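Local atomic coordinates of fanconi-associated nuclease 1 homolog (Pseudomonas aeruginosa, PDB entry 5Y7Q), a protein that is a bacterial homolog of Fanconi-associated nuclease 1, built from a FAN1 HTH domain, a SAP domain and a VRR-NUC domain. Residues G429-P434 against Q449-L454; E421-A426 against S437-L442. All blocks are in the same frame, centred on the assembly; numbering follows the deposited sequence.

Interaction 1: G429-P434 against Q449-L454; sequences GAFFHP and QRRAAL
Arg-451, at the joint between helices 447-450 and 452-460, packs the end of its side chain against Ala-430 and Phe-431 in the long loop that precedes helix 447-450. The contact is small, buried and made by van der Waals packing alone, burying 87 Å² over both sides, and the backbones stay well apart, with 10.5 Å between the CA atoms of Ala-430 and Arg-450. A single nitrogen does the touching: Arg-451 NH2 lies 3.9 Å from Ala-430 CB and 4.0 Å from Phe-431 CE2. Both carbons sit at the edge of the guanidinium, near its plane, so neither stacks on it. The phenyl ring is turned 48° from that plane and meets NH2 obliquely.

Arg-451 is both the first residue to leave the end of one helix and the N-cap residue of the next, so its side chain projects from the one-residue break between the two helices into the preceding loop. The arginine chain bends at chi2 and chi3 before its guanidinium meets the loop. On the loop side, Phe-431 has CG anti to its carbonyl carbon (chi1 -51°), which brings the CE2 corner of the ring to the arginine.

The polar work of the guanidinium is done with other residues: NH1 forms a salt bridge to Asp-441, while NE and NH2 bond to the carbonyl oxygens of Ala-422 and Ile-423. These partners probably hold the group's rotation and satisfy a buried charge. Phe-431 is held in the fold by a hydrogen bond between its carbonyl oxygen and Ser-230 OG, and its phenyl ring touches Val-224.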
ATOM      1  N   GLY A 429      -4.231  -0.925 -21.108  1.00 97.39           N
ATOM      2  CA  GLY A 429      -3.428  -0.328 -20.063  1.00102.45           C
ATOM      3  C   GLY A 429      -3.796  -0.726 -18.647  1.00 99.77           C
ATOM      4  O   GLY A 429      -3.206  -0.187 -17.702  1.00106.36           O
ATOM      5  N   ALA A 430      -4.775  -1.616 -18.463  1.00 79.83           N
ATOM      6  CA  ALA A 430      -5.148  -2.016 -17.112  1.00 73.66           C
ATOM      7  C   ALA A 430      -4.266  -3.123 -16.559  1.00 70.89           C
ATOM      8  O   ALA A 430      -4.049  -3.169 -15.342  1.00 70.05           O
ATOM      9  CB  ALA A 430      -6.613  -2.442 -17.068  1.00 78.15           C
ATOM     10  N   PHE A 431      -3.782  -4.032 -17.410  1.00 71.85           N
ATOM     11  CA  PHE A 431      -2.891  -5.120 -17.000  1.00 62.66           C
ATOM     12  C   PHE A 431      -1.755  -5.245 -18.017  1.00 72.53           C
ATOM     13  O   PHE A 431      -2.007  -5.449 -19.214  1.00 67.70           O
ATOM     14  CB  PHE A 431      -3.647  -6.450 -16.883  1.00 60.17           C
ATOM     15  CG  PHE A 431      -4.899  -6.384 -16.041  1.00 60.49           C
ATOM     16  CD1 PHE A 431      -4.903  -6.879 -14.737  1.00 57.46           C
ATOM     17  CD2 PHE A 431      -6.084  -5.862 -16.550  1.00 62.27           C
ATOM     18  CE1 PHE A 431      -6.060  -6.833 -13.940  1.00 50.88           C
ATOM     19  CE2 PHE A 431      -7.252  -5.805 -15.744  1.00 65.52           C
ATOM     20  CZ  PHE A 431      -7.231  -6.293 -14.433  1.00 52.11           C
ATOM     21  N   PHE A 432      -0.515  -5.021 -17.561  1.00 61.49           N
ATOM     22  CA  PHE A 432       0.688  -5.246 -18.354  1.00 64.08           C
ATOM     23  C   PHE A 432       1.615  -6.385 -17.886  1.00 78.79           C
ATOM     24  O   PHE A 432       2.740  -6.486 -18.404  1.00 80.69           O
ATOM     25  CB  PHE A 432       1.470  -3.941 -18.494  1.00 69.78           C
ATOM     26  CG  PHE A 432       1.393  -3.061 -17.308  1.00 74.61           C
ATOM     27  CD1 PHE A 432       2.428  -3.038 -16.391  1.00 64.94           C
ATOM     28  CD2 PHE A 432       0.292  -2.246 -17.105  1.00 74.90           C
ATOM     29  CE1 PHE A 432       2.368  -2.225 -15.297  1.00 68.98           C
ATOM     30  CE2 PHE A 432       0.219  -1.437 -15.995  1.00 75.89           C
ATOM     31  CZ  PHE A 432       1.259  -1.421 -15.092  1.00 73.35           C
ATOM     32  N   HIS A 433       1.247  -7.192 -16.892  1.00 66.70           N
ATOM     33  CA  HIS A 433       2.097  -8.323 -16.528  1.00 61.99           C
ATOM     34  C   HIS A 433       1.272  -9.327 -15.716  1.00 63.41           C
ATOM     35  O   HIS A 433       0.131  -9.045 -15.335  1.00 71.11           O
ATOM     36  CB  HIS A 433       3.336  -7.849 -15.749  1.00 62.84           C
ATOM     37  CG  HIS A 433       3.009  -6.975 -14.579  1.00 68.13           C
ATOM     38  ND1 HIS A 433       2.417  -7.456 -13.431  1.00 64.94           N
ATOM     39  CD2 HIS A 433       3.174  -5.643 -14.386  1.00 66.15           C
ATOM     40  CE1 HIS A 433       2.240  -6.460 -12.579  1.00 66.88           C
ATOM     41  NE2 HIS A 433       2.713  -5.354 -13.126  1.00 59.32           N
ATOM     42  N   PRO A 434       1.825 -10.509 -15.423  1.00 63.94           N
ATOM     43  CA  PRO A 434       1.030 -11.570 -14.787  1.00 59.32           C
ATOM     44  C   PRO A 434       0.660 -11.339 -13.332  1.00 61.07           C
ATOM     45  O   PRO A 434      -0.036 -12.190 -12.772  1.00 65.10           O
ATOM     46  CB  PRO A 434       1.934 -12.804 -14.912  1.00 62.02           C
ATOM     47  CG  PRO A 434       2.794 -12.520 -16.012  1.00 64.66           C
ATOM     48  CD  PRO A 434       3.083 -11.062 -15.954  1.00 63.79           C
ATOM     49  N   GLN A 449     -16.575   4.412 -15.906  1.00104.81           N
ATOM     50  CA  GLN A 449     -16.974   4.758 -17.271  1.00112.44           C
ATOM     51  C   GLN A 449     -16.282   3.859 -18.287  1.00112.19           C
ATOM     52  O   GLN A 449     -16.938   3.303 -19.175  1.00118.57           O
ATOM     53  CB  GLN A 449     -16.682   6.232 -17.573  1.00115.64           C
ATOM     54  CG  GLN A 449     -17.477   6.777 -18.772  1.00123.53           C
ATOM     55  CD  GLN A 449     -16.737   7.872 -19.532  1.00136.51           C
ATOM     56  OE1 GLN A 449     -15.606   8.228 -19.190  1.00139.83           O
ATOM     57  NE2 GLN A 449     -17.370   8.400 -20.580  1.00143.30           N
ATOM     58  N   ARG A 450     -14.954   3.702 -18.168  1.00110.21           N
ATOM     59  CA  ARG A 450     -14.201   2.863 -19.102  1.00103.18           C
ATOM     60  C   ARG A 450     -14.847   1.489 -19.226  1.00 93.52           C
ATOM     61  O   ARG A 450     -14.823   0.866 -20.294  1.00 88.51           O
ATOM     62  CB  ARG A 450     -12.736   2.708 -18.643  1.00104.61           C
ATOM     63  CG  ARG A 450     -11.844   3.972 -18.599  1.00108.82           C
ATOM     64  CD  ARG A 450     -11.213   4.315 -19.955  1.00123.98           C
ATOM     65  NE  ARG A 450      -9.876   3.748 -20.153  1.00126.45           N
ATOM     66  CZ  ARG A 450      -9.241   3.712 -21.330  1.00125.33           C
ATOM     67  NH1 ARG A 450      -9.824   4.202 -22.423  1.00123.51           N
ATOM     68  NH2 ARG A 450      -8.023   3.180 -21.418  1.00118.72           N
ATOM     69  N   ARG A 451     -15.398   0.998 -18.121  1.00 91.60           N
ATOM     70  CA  ARG A 451     -15.961  -0.337 -17.995  1.00 94.52           C
ATOM     71  C   ARG A 451     -17.476  -0.366 -18.071  1.00105.03           C
ATOM     72  O   ARG A 451     -18.061  -1.436 -17.883  1.00104.03           O
ATOM     73  CB  ARG A 451     -15.473  -0.975 -16.696  1.00 87.19           C
ATOM     74  CG  ARG A 451     -14.022  -1.414 -16.807  1.00 83.94           C
ATOM     75  CD  ARG A 451     -13.250  -1.160 -15.553  1.00 81.36           C
ATOM     76  NE  ARG A 451     -12.253  -2.204 -15.367  1.00 85.40           N
ATOM     77  CZ  ARG A 451     -10.971  -2.076 -15.684  1.00 85.61           C
ATOM     78  NH1 ARG A 451     -10.536  -0.933 -16.196  1.00 82.30           N
ATOM     79  NH2 ARG A 451     -10.128  -3.092 -15.481  1.00 83.62           N
ATOM     80  N   ALA A 452     -18.111   0.773 -18.381  1.00115.82           N
ATOM     81  CA  ALA A 452     -19.516   1.042 -18.069  1.00118.62           C
ATOM     82  C   ALA A 452     -20.435  -0.151 -18.302  1.00113.11           C
ATOM     83  O   ALA A 452     -21.037  -0.675 -17.355  1.00113.84           O
ATOM     84  CB  ALA A 452     -20.003   2.245 -18.887  1.00126.92           C
ATOM     85  N   ALA A 453     -20.545  -0.599 -19.554  1.00104.28           N
ATOM     86  CA  ALA A 453     -21.463  -1.686 -19.877  1.00107.37           C
ATOM     87  C   ALA A 453     -21.292  -2.865 -18.924  1.00108.76           C
ATOM     88  O   ALA A 453     -22.243  -3.276 -18.241  1.00112.50           O
ATOM     89  CB  ALA A 453     -21.257  -2.132 -21.324  1.00102.20           C
ATOM     90  N   LEU A 454     -20.063  -3.383 -18.824  1.00 99.54           N
ATOM     91  CA  LEU A 454     -19.828  -4.615 -18.075  1.00 90.52           C
ATOM     92  C   LEU A 454     -20.287  -4.505 -16.629  1.00 84.26           C
ATOM     93  O   LEU A 454     -20.582  -5.528 -15.997  1.00 79.68           O
ATOM     94  CB  LEU A 454     -18.346  -4.993 -18.118  1.00 87.32           C
ATOM     95  CG  LEU A 454     -17.900  -5.920 -19.250  1.00 92.01           C
ATOM     96  CD1 LEU A 454     -17.855  -5.191 -20.609  1.00101.72           C
ATOM     97  CD2 LEU A 454     -16.560  -6.559 -18.911  1.00 88.47           C
TER

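Interaction 2: E421-A426 against S437-L442; sequences EAIFAA and SAPADL
Apolar packing joins the C-terminal end of the short helix 420-423 to the loop around Pro-439, chiefly through Ile-423 and the proline ring. CG2 of Ile-423 lies 4.2 Å from CD of Pro-439, and the proline CB points toward the helical segment. The pyrrolidine also sits against the end of the helix backbone: its CG is 3.5 Å from the carbonyl oxygen of Ile-423, with CD of the same ring 3.6 Å from that oxygen. This is ordinary van der Waals contact.

A second kind of contact sets an aromatic ring beside a backbone carbonyl. Phe-424, the first residue to depart from helical geometry, has CG anti to its carbonyl carbon (chi1 -72°), which carries the ring tip toward the loop. There CZ comes within 3.9 Å of Ser-437 O, and the oxygen approaches the ring obliquely. Ser-437 contributes through its backbone.

No hydrogen bond links the two segments, which bury 161 Å² in all, and the CA atoms of Phe-424 and Pro-439 are 6.7 Å apart. Weak backbone bonds close the end of the helix (Ala-425 N to Ala-422 O) and the turn that begins at Pro-439 (Leu-442 N to Pro-439 O). The contact is thus the packing of a helix C-terminus on the irregular loop that folds back on it, its nearest atom about 7 Å from the bound nucleic acid.

Around this core, Phe-424 meets the ring of Trp-420, Pro-439 and Leu-442 rest on Phe-447 of helix 447-450, and Ala-422 packs against Leu-454 and Phe-455 of helix 452-460.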
ATOM      1  N   GLU A 421     -15.868 -10.040 -13.321  1.00 88.09           N
ATOM      2  CA  GLU A 421     -15.576 -10.043 -14.746  1.00 89.70           C
ATOM      3  C   GLU A 421     -15.398  -8.639 -15.295  1.00 81.84           C
ATOM      4  O   GLU A 421     -14.727  -8.471 -16.320  1.00 86.51           O
ATOM      5  CB  GLU A 421     -16.667 -10.791 -15.513  1.00108.44           C
ATOM      6  CG  GLU A 421     -16.236 -12.182 -15.971  1.00121.74           C
ATOM      7  CD  GLU A 421     -16.861 -13.311 -15.160  1.00129.61           C
ATOM      8  OE1 GLU A 421     -18.097 -13.288 -14.956  1.00129.48           O
ATOM      9  OE2 GLU A 421     -16.111 -14.226 -14.738  1.00128.94           O
ATOM     10  N   ALA A 422     -15.981  -7.633 -14.645  1.00 67.30           N
ATOM     11  CA  ALA A 422     -15.702  -6.247 -15.015  1.00 69.45           C
ATOM     12  C   ALA A 422     -14.426  -5.721 -14.367  1.00 75.87           C
ATOM     13  O   ALA A 422     -13.709  -4.909 -14.966  1.00 78.58           O
ATOM     14  CB  ALA A 422     -16.869  -5.353 -14.632  1.00 70.11           C
ATOM     15  N   ILE A 423     -14.154  -6.126 -13.126  1.00 71.60           N
ATOM     16  CA  ILE A 423     -12.995  -5.595 -12.426  1.00 65.89           C
ATOM     17  C   ILE A 423     -11.718  -6.016 -13.133  1.00 68.57           C
ATOM     18  O   ILE A 423     -10.771  -5.228 -13.252  1.00 73.60           O
ATOM     19  CB  ILE A 423     -13.056  -6.043 -10.956  1.00 59.93           C
ATOM     20  CG1 ILE A 423     -14.186  -5.294 -10.253  1.00 53.38           C
ATOM     21  CG2 ILE A 423     -11.744  -5.805 -10.230  1.00 57.25           C
ATOM     22  CD1 ILE A 423     -14.508  -5.874  -8.912  1.00 53.40           C
ATOM     23  N   PHE A 424     -11.700  -7.234 -13.663  1.00 70.14           N
ATOM     24  CA  PHE A 424     -10.573  -7.824 -14.377  1.00 73.92           C
ATOM     25  C   PHE A 424     -10.667  -7.703 -15.900  1.00 82.28           C
ATOM     26  O   PHE A 424     -10.003  -8.464 -16.616  1.00 82.58           O
ATOM     27  CB  PHE A 424     -10.394  -9.278 -13.948  1.00 64.76           C
ATOM     28  CG  PHE A 424      -9.852  -9.397 -12.565  1.00 65.37           C
ATOM     29  CD1 PHE A 424      -8.509  -9.196 -12.322  1.00 55.83           C
ATOM     30  CD2 PHE A 424     -10.687  -9.648 -11.492  1.00 66.13           C
ATOM     31  CE1 PHE A 424      -8.020  -9.287 -11.049  1.00 50.49           C
ATOM     32  CE2 PHE A 424     -10.186  -9.718 -10.205  1.00 48.58           C
ATOM     33  CZ  PHE A 424      -8.869  -9.543  -9.990  1.00 45.58           C
ATOM     34  N   ALA A 425     -11.553  -6.863 -16.415  1.00 83.98           N
ATOM     35  CA  ALA A 425     -11.631  -6.722 -17.861  1.00 88.38           C
ATOM     36  C   ALA A 425     -10.314  -6.197 -18.419  1.00 87.37           C
ATOM     37  O   ALA A 425      -9.589  -5.447 -17.765  1.00 94.22           O
ATOM     38  CB  ALA A 425     -12.779  -5.795 -18.250  1.00 92.23           C
ATOM     39  N   ALA A 426     -10.056  -6.554 -19.673  1.00 90.61           N
ATOM     40  CA  ALA A 426      -8.807  -6.366 -20.408  1.00 82.68           C
ATOM     41  C   ALA A 426      -8.738  -4.978 -21.044  1.00 84.53           C
ATOM     42  O   ALA A 426      -8.232  -4.828 -22.161  1.00 95.18           O
ATOM     43  CB  ALA A 426      -8.626  -7.465 -21.456  1.00 79.03           C
ATOM     44  N   SER A 437      -2.657  -7.548  -8.734  1.00 59.82           N
ATOM     45  CA  SER A 437      -3.783  -7.925  -7.888  1.00 59.08           C
ATOM     46  C   SER A 437      -5.056  -7.133  -8.219  1.00 56.41           C
ATOM     47  O   SER A 437      -6.151  -7.634  -7.972  1.00 56.21           O
ATOM     48  CB  SER A 437      -3.404  -7.786  -6.414  1.00 55.99           C
ATOM     49  OG  SER A 437      -3.528  -6.448  -6.006  1.00 66.46           O
ATOM     50  N   ALA A 438      -4.926  -5.964  -8.843  1.00 57.14           N
ATOM     51  CA  ALA A 438      -5.993  -5.079  -9.282  1.00 51.12           C
ATOM     52  C   ALA A 438      -5.596  -4.415 -10.589  1.00 52.95           C
ATOM     53  O   ALA A 438      -4.405  -4.302 -10.894  1.00 68.86           O
ATOM     54  CB  ALA A 438      -6.249  -3.987  -8.238  1.00 57.68           C
ATOM     55  N   PRO A 439      -6.560  -3.926 -11.366  1.00 51.29           N
ATOM     56  CA  PRO A 439      -6.208  -3.099 -12.521  1.00 52.84           C
ATOM     57  C   PRO A 439      -5.502  -1.825 -12.086  1.00 60.53           C
ATOM     58  O   PRO A 439      -5.653  -1.349 -10.963  1.00 60.36           O
ATOM     59  CB  PRO A 439      -7.564  -2.782 -13.152  1.00 57.63           C
ATOM     60  CG  PRO A 439      -8.512  -2.852 -12.012  1.00 53.91           C
ATOM     61  CD  PRO A 439      -8.025  -4.034 -11.218  1.00 47.85           C
ATOM     62  N   ALA A 440      -4.725  -1.257 -13.010  1.00 69.55           N
ATOM     63  CA  ALA A 440      -3.961  -0.062 -12.681  1.00 64.25           C
ATOM     64  C   ALA A 440      -4.863   1.154 -12.502  1.00 68.50           C
ATOM     65  O   ALA A 440      -4.588   2.004 -11.647  1.00 71.83           O
ATOM     66  CB  ALA A 440      -2.912   0.191 -13.760  1.00 67.92           C
ATOM     67  N   ASP A 441      -5.960   1.233 -13.257  1.00 71.51           N
ATOM     68  CA  ASP A 441      -6.850   2.385 -13.225  1.00 77.82           C
ATOM     69  C   ASP A 441      -7.895   2.312 -12.110  1.00 79.08           C
ATOM     70  O   ASP A 441      -8.759   3.192 -12.042  1.00 79.03           O
ATOM     71  CB  ASP A 441      -7.541   2.585 -14.585  1.00 85.15           C
ATOM     72  CG  ASP A 441      -8.348   1.377 -15.038  1.00 90.38           C
ATOM     73  OD1 ASP A 441      -7.842   0.244 -14.933  1.00 98.38           O
ATOM     74  OD2 ASP A 441      -9.487   1.563 -15.517  1.00 92.44           O
ATOM     75  N   LEU A 442      -7.821   1.303 -11.229  1.00 74.27           N
ATOM     76  CA  LEU A 442      -8.869   1.079 -10.229  1.00 74.29           C
ATOM     77  C   LEU A 442      -9.256   2.343  -9.474  1.00 84.11           C
ATOM     78  O   LEU A 442     -10.429   2.510  -9.113  1.00 86.47           O
ATOM     79  CB  LEU A 442      -8.425   0.015  -9.219  1.00 63.97           C
ATOM     80  CG  LEU A 442      -9.369  -0.270  -8.050  1.00 58.95           C
ATOM     81  CD1 LEU A 442     -10.706  -0.806  -8.542  1.00 53.31           C
ATOM     82  CD2 LEU A 442      -8.746  -1.237  -7.068  1.00 52.83           C
TER

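From the N terminus the chain passes through 421-426, 429-434, 437-442 and 449-454 in turn, so the two contacts alternate and cross. Interaction 2 closes a ten-residue loop after helix 420-423; interaction 1 starts within that loop and closes over 14 intervening residues, the last of which begin helix 447-450, to end at the joint of helices 447-450 and 452-460. Their centres are 5 Å apart. The salt bridge of Arg-451 with Asp-441 joins the two, as does a probable backbone hydrogen bond from Ala-440 N to Ala-430 O (3.1 Å). Together they tie three short helices to the connecting loop.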